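Local coordinates for myosin regulatory light chain (Physarum polycephalum, PDB 2BL0), which binds calcium in its first EF-hand as a light chain of the regulatory domain of a slime-mould myosin II, at residues E95-L98 and R99-L103; D107-T110 and S111-E115. All blocks are in the same frame, centred on the assembly; numbering follows the deposited sequence. Where two conformers were deposited one is given.

Interaction 1 of 2, residues E95-L98 and R99-L103; sequences EAEL and RQLLL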
loop_
_atom_site.group_PDB
_atom_site.type_symbol
_atom_site.label_atom_id
_atom_site.label_comp_id
_atom_site.label_asym_id
_atom_site.label_seq_id
_atom_site.Cartn_x
_atom_site.Cartn_y
_atom_site.Cartn_z
ATOM N N GLU B 95 -22.599 8.117 27.048
ATOM C CA GLU B 95 -22.373 7.175 25.947
ATOM C C GLU B 95 -23.639 6.389 25.605
ATOM O O GLU B 95 -23.886 6.109 24.443
ATOM C CB GLU B 95 -21.238 6.207 26.196
ATOM C CG GLU B 95 -20.920 5.411 24.936
ATOM C CD GLU B 95 -19.730 4.505 25.101
ATOM O OE1 GLU B 95 -19.911 3.274 25.153
ATOM O OE2 GLU B 95 -18.611 5.038 25.156
ATOM N N ALA B 96 -24.454 6.055 26.598
ATOM C CA ALA B 96 -25.683 5.311 26.323
ATOM C C ALA B 96 -26.608 6.076 25.400
ATOM O O ALA B 96 -27.252 5.476 24.552
ATOM C CB ALA B 96 -26.424 4.992 27.599
ATOM N N GLU B 97 -26.722 7.387 25.599
ATOM C CA GLU B 97 -27.588 8.175 24.728
ATOM C C GLU B 97 -27.021 8.236 23.314
ATOM O O GLU B 97 -27.767 8.009 22.357
ATOM C CB GLU B 97 -27.858 9.576 25.280
ATOM C CG GLU B 97 -28.972 10.318 24.530
ATOM C CD GLU B 97 -30.236 9.495 24.306
ATOM O OE1 GLU B 97 -30.551 8.562 25.102
ATOM O OE2 GLU B 97 -30.947 9.787 23.319
ATOM N N LEU B 98 -25.721 8.500 23.202
ATOM C CA LEU B 98 -24.996 8.490 21.924
ATOM C C LEU B 98 -25.239 7.198 21.150
ATOM O O LEU B 98 -25.587 7.238 19.965
ATOM C CB LEU B 98 -23.490 8.669 22.156
ATOM C CG LEU B 98 -22.591 8.721 20.908
ATOM C CD1 LEU B 98 -23.070 9.807 19.975
ATOM C CD2 LEU B 98 -21.127 8.869 21.256
ATOM N N ARG B 99 -25.068 6.053 21.811
ATOM C CA ARG B 99 -25.311 4.767 21.153
ATOM C C ARG B 99 -26.736 4.689 20.599
ATOM O O ARG B 99 -26.947 4.270 19.453
ATOM C CB ARG B 99 -25.051 3.594 22.110
ATOM C CG ARG B 99 -23.571 3.312 22.406
ATOM C CD ARG B 99 -23.386 2.351 23.590
ATOM N NE ARG B 99 -22.028 1.816 23.778
ATOM C CZ ARG B 99 -21.499 0.840 23.054
ATOM N NH1 ARG B 99 -22.192 0.279 22.067
ATOM N NH2 ARG B 99 -20.264 0.406 23.313
ATOM N N GLN B 100 -27.707 5.131 21.398
ATOM C CA GLN B 100 -29.118 5.056 21.022
ATOM C C GLN B 100 -29.422 5.906 19.795
ATOM O O GLN B 100 -30.179 5.489 18.920
ATOM C CB GLN B 100 -30.019 5.517 22.167
ATOM C CG GLN B 100 -30.425 4.404 23.099
ATOM C CD GLN B 100 -30.811 4.918 24.470
ATOM O OE1 GLN B 100 -30.032 5.638 25.107
ATOM N NE2 GLN B 100 -32.010 4.560 24.929
ATOM N N LEU B 101 -28.827 7.087 19.738
ATOM C CA LEU B 101 -29.111 8.023 18.657
ATOM C C LEU B 101 -28.536 7.493 17.355
ATOM O O LEU B 101 -29.255 7.428 16.355
ATOM C CB LEU B 101 -28.548 9.401 18.987
ATOM C CG LEU B 101 -29.231 10.080 20.186
ATOM C CD1 LEU B 101 -28.579 11.423 20.452
ATOM C CD2 LEU B 101 -30.751 10.227 19.982
ATOM N N LEU B 102 -27.260 7.105 17.399
ATOM C CA LEU B 102 -26.559 6.472 16.277
ATOM C C LEU B 102 -27.296 5.255 15.715
ATOM O O LEU B 102 -27.329 5.056 14.502
ATOM C CB LEU B 102 -25.158 6.032 16.711
ATOM C CG LEU B 102 -24.130 7.129 17.000
ATOM C CD1 LEU B 102 -22.820 6.514 17.450
ATOM C CD2 LEU B 102 -23.931 8.026 15.770
ATOM N N LEU B 103 -27.886 4.452 16.598
ATOM C CA LEU B 103 -28.475 3.170 16.208
ATOM C C LEU B 103 -29.945 3.227 15.819
ATOM O O LEU B 103 -30.381 2.435 14.995
ATOM C CB LEU B 103 -28.344 2.154 17.346
ATOM C CG LEU B 103 -26.968 1.545 17.530
ATOM C CD1 LEU B 103 -26.863 0.906 18.910
ATOM C CD2 LEU B 103 -26.698 0.515 16.434
#
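Glu95 and Arg99, one helical turn apart, are joined twice, through backbone and side chain. Arg99 N donates to Glu95 O at 2.9 Å, and Arg99 NE reaches Glu95 OE1, also at 2.9 Å, as a salt bridge. The arginine's CG stands beside its own backbone N (chi1 -74°) and the chain runs extended to NE, which carries the guanidinium back along the helix to the carboxylate. OE1 receives NE on its anti side, out of the carboxylate plane, and takes a weaker bond from Arg99 NH2 at 3.4 Å. NH1 is paired with Glu115 of helix 111-118, and an alanine here would probably leave both glutamates without their shared cation and cut a polar tie between the two helices. Gln100 N donates to Ala96 O at 3.2 Å, and Leu101 N and Leu102 N repeat the pattern on Glu97 O and Leu98 O. On the buried side of the helix Leu98 CG lies 4.1 Å from Leu102 CD1, and Leu98 turns to Phe82, Met118 and Ile129 in the core. Glu97, an inferred calcium ligand, belongs to the same turn, and the whole is the start of the exiting helix of an EF-hand.

Interaction 2 of 2, residues D107-T110 and S111-E115; sequences DALT and SSEVE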
loop_
_atom_site.group_PDB
_atom_site.type_symbol
_atom_site.label_atom_id
_atom_site.label_comp_id
_atom_site.label_asym_id
_atom_site.label_seq_id
_atom_site.Cartn_x
_atom_site.Cartn_y
_atom_site.Cartn_z
ATOM N N ASP B 107 -29.961 8.255 9.941
ATOM C CA ASP B 107 -29.248 7.338 9.050
ATOM C C ASP B 107 -28.525 6.302 9.896
ATOM O O ASP B 107 -27.296 6.270 9.970
ATOM C CB ASP B 107 -28.257 8.130 8.196
ATOM C CG ASP B 107 -28.944 9.079 7.231
ATOM O OD1 ASP B 107 -30.170 8.928 6.990
ATOM O OD2 ASP B 107 -28.322 9.988 6.640
ATOM N N ALA B 108 -29.325 5.460 10.540
ATOM C CA ALA B 108 -28.863 4.557 11.584
ATOM C C ALA B 108 -27.640 3.720 11.193
ATOM O O ALA B 108 -27.607 3.102 10.120
ATOM C CB ALA B 108 -30.002 3.639 11.999
ATOM N N LEU B 109 -26.650 3.692 12.081
ATOM C CA LEU B 109 -25.462 2.857 11.905
ATOM C C LEU B 109 -25.745 1.407 12.317
ATOM O O LEU B 109 -26.731 1.120 12.988
ATOM C CB LEU B 109 -24.298 3.416 12.725
ATOM C CG LEU B 109 -23.976 4.910 12.576
ATOM C CD1 LEU B 109 -22.788 5.246 13.486
ATOM C CD2 LEU B 109 -23.689 5.261 11.161
ATOM N N THR B 110 -24.892 0.486 11.880
ATOM C CA THR B 110 -24.967 -0.894 12.331
ATOM C C THR B 110 -24.307 -1.028 13.693
ATOM O O THR B 110 -23.453 -0.225 14.064
ATOM C CB THR B 110 -24.264 -1.855 11.350
ATOM O OG1 THR B 110 -22.847 -1.636 11.377
ATOM C CG2 THR B 110 -24.672 -1.595 9.891
ATOM N N SER B 111 -24.707 -2.061 14.419
ATOM C CA SER B 111 -24.102 -2.414 15.701
ATOM C C SER B 111 -22.577 -2.555 15.610
ATOM O O SER B 111 -21.853 -2.114 16.508
ATOM C CB SER B 111 -24.731 -3.699 16.229
ATOM O OG SER B 111 -24.669 -4.708 15.249
ATOM N N SER B 112 -22.095 -3.172 14.532
ATOM C CA SER B 112 -20.667 -3.406 14.341
ATOM C C SER B 112 -19.941 -2.086 14.198
ATOM O O SER B 112 -18.854 -1.913 14.745
ATOM C CB SER B 112 -20.405 -4.267 13.096
ATOM O OG SER B 112 -20.588 -5.640 13.376
ATOM N N GLU B 113 -20.541 -1.161 13.445
ATOM C CA GLU B 113 -19.988 0.183 13.253
ATOM C C GLU B 113 -19.892 0.912 14.586
ATOM O O GLU B 113 -18.860 1.488 14.919
ATOM C CB GLU B 113 -20.835 0.993 12.248
ATOM C CG GLU B 113 -20.525 0.635 10.780
ATOM C CD GLU B 113 -21.604 1.038 9.767
ATOM O OE1 GLU B 113 -22.711 1.498 10.146
ATOM O OE2 GLU B 113 -21.333 0.888 8.543
ATOM N N VAL B 114 -20.978 0.874 15.349
ATOM C CA VAL B 114 -21.019 1.537 16.650
ATOM C C VAL B 114 -19.981 0.953 17.627
ATOM O O VAL B 114 -19.334 1.701 18.338
ATOM C CB VAL B 114 -22.448 1.522 17.238
ATOM C CG1 VAL B 114 -22.460 2.050 18.655
ATOM C CG2 VAL B 114 -23.380 2.349 16.352
ATOM N N GLU B 115 -19.779 -0.366 17.644
ATOM C CA GLU B 115 -18.765 -0.944 18.543
ATOM C C GLU B 115 -17.343 -0.523 18.152
ATOM O O GLU B 115 -16.494 -0.324 19.013
ATOM C CB GLU B 115 -18.842 -2.472 18.605
ATOM C CG GLU B 115 -20.100 -3.042 19.242
ATOM C CD GLU B 115 -20.394 -2.494 20.630
ATOM O OE1 GLU B 115 -19.446 -2.150 21.386
ATOM O OE2 GLU B 115 -21.589 -2.361 20.952
#
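Thr110 and Glu113 face each other as a capping box at the start of helix 111-118, the entering helix of an EF-hand. Each side chain takes the other residue's backbone N-H: Thr110 OG1 accepts from Glu113 N at 3.1 Å, and Glu113 OE1 accepts from Thr110 N at 3.0 Å. The second bond is nearly straight, 171° at the hydrogen, yet the amide comes to OE1 from above the carboxylate plane. The threonine is turned with OG1 between its backbone N and carbonyl carbon (chi1 69°), which points the hydroxyl at the first turn of the helix, while CG2 is left beside the carboxylate, 3.7 Å from OE1.

The glutamate folds back to meet it. Its CG lies beside its own N, and the chain, extended from there, carries OE1 back to Thr110 N. The two side chains pass each other at a slant, and OG1 comes within 3.3 Å of Glu113 CG. Two amides at the helix start thus find side-chain acceptors, and the carboxylate is probably favoured there by the helix dipole.

Leu109 adds an apolar contact to the polar cap, through Val114. Its side chain runs roughly at right angles to those of both Glu113 and Val114, and the carboxylate oxygen Glu113 OE1 lies beside its CB, at 3.6 Å. Leu109 and Val114 also pack on Leu102 of helix 95-104, so the cap sits at the edge of the core. Val114 CG2 touches Leu109 CB at 3.9 Å and lies 3.4 Å from Thr110 O.

How the interactions relate
Interactions 1 and 2 follow each other along the chain, with centres about 10 Å apart, and show two ways of securing a helix in paired EF-hands. In 95-103 the exiting helix is held by its repeating backbone bonds and a partly exposed salt bridge, with leucines buried on its inner side; in 107-115 the entering helix of the next hand is held at its first turn by polar side chains, Thr110 exposed and Glu113 partly so, with Leu109 and Val114 as its buried part. They meet directly: besides the Arg99-Glu115 bridge, Leu102 O and Leu109 N are probably hydrogen-bonded at 2.9 Å.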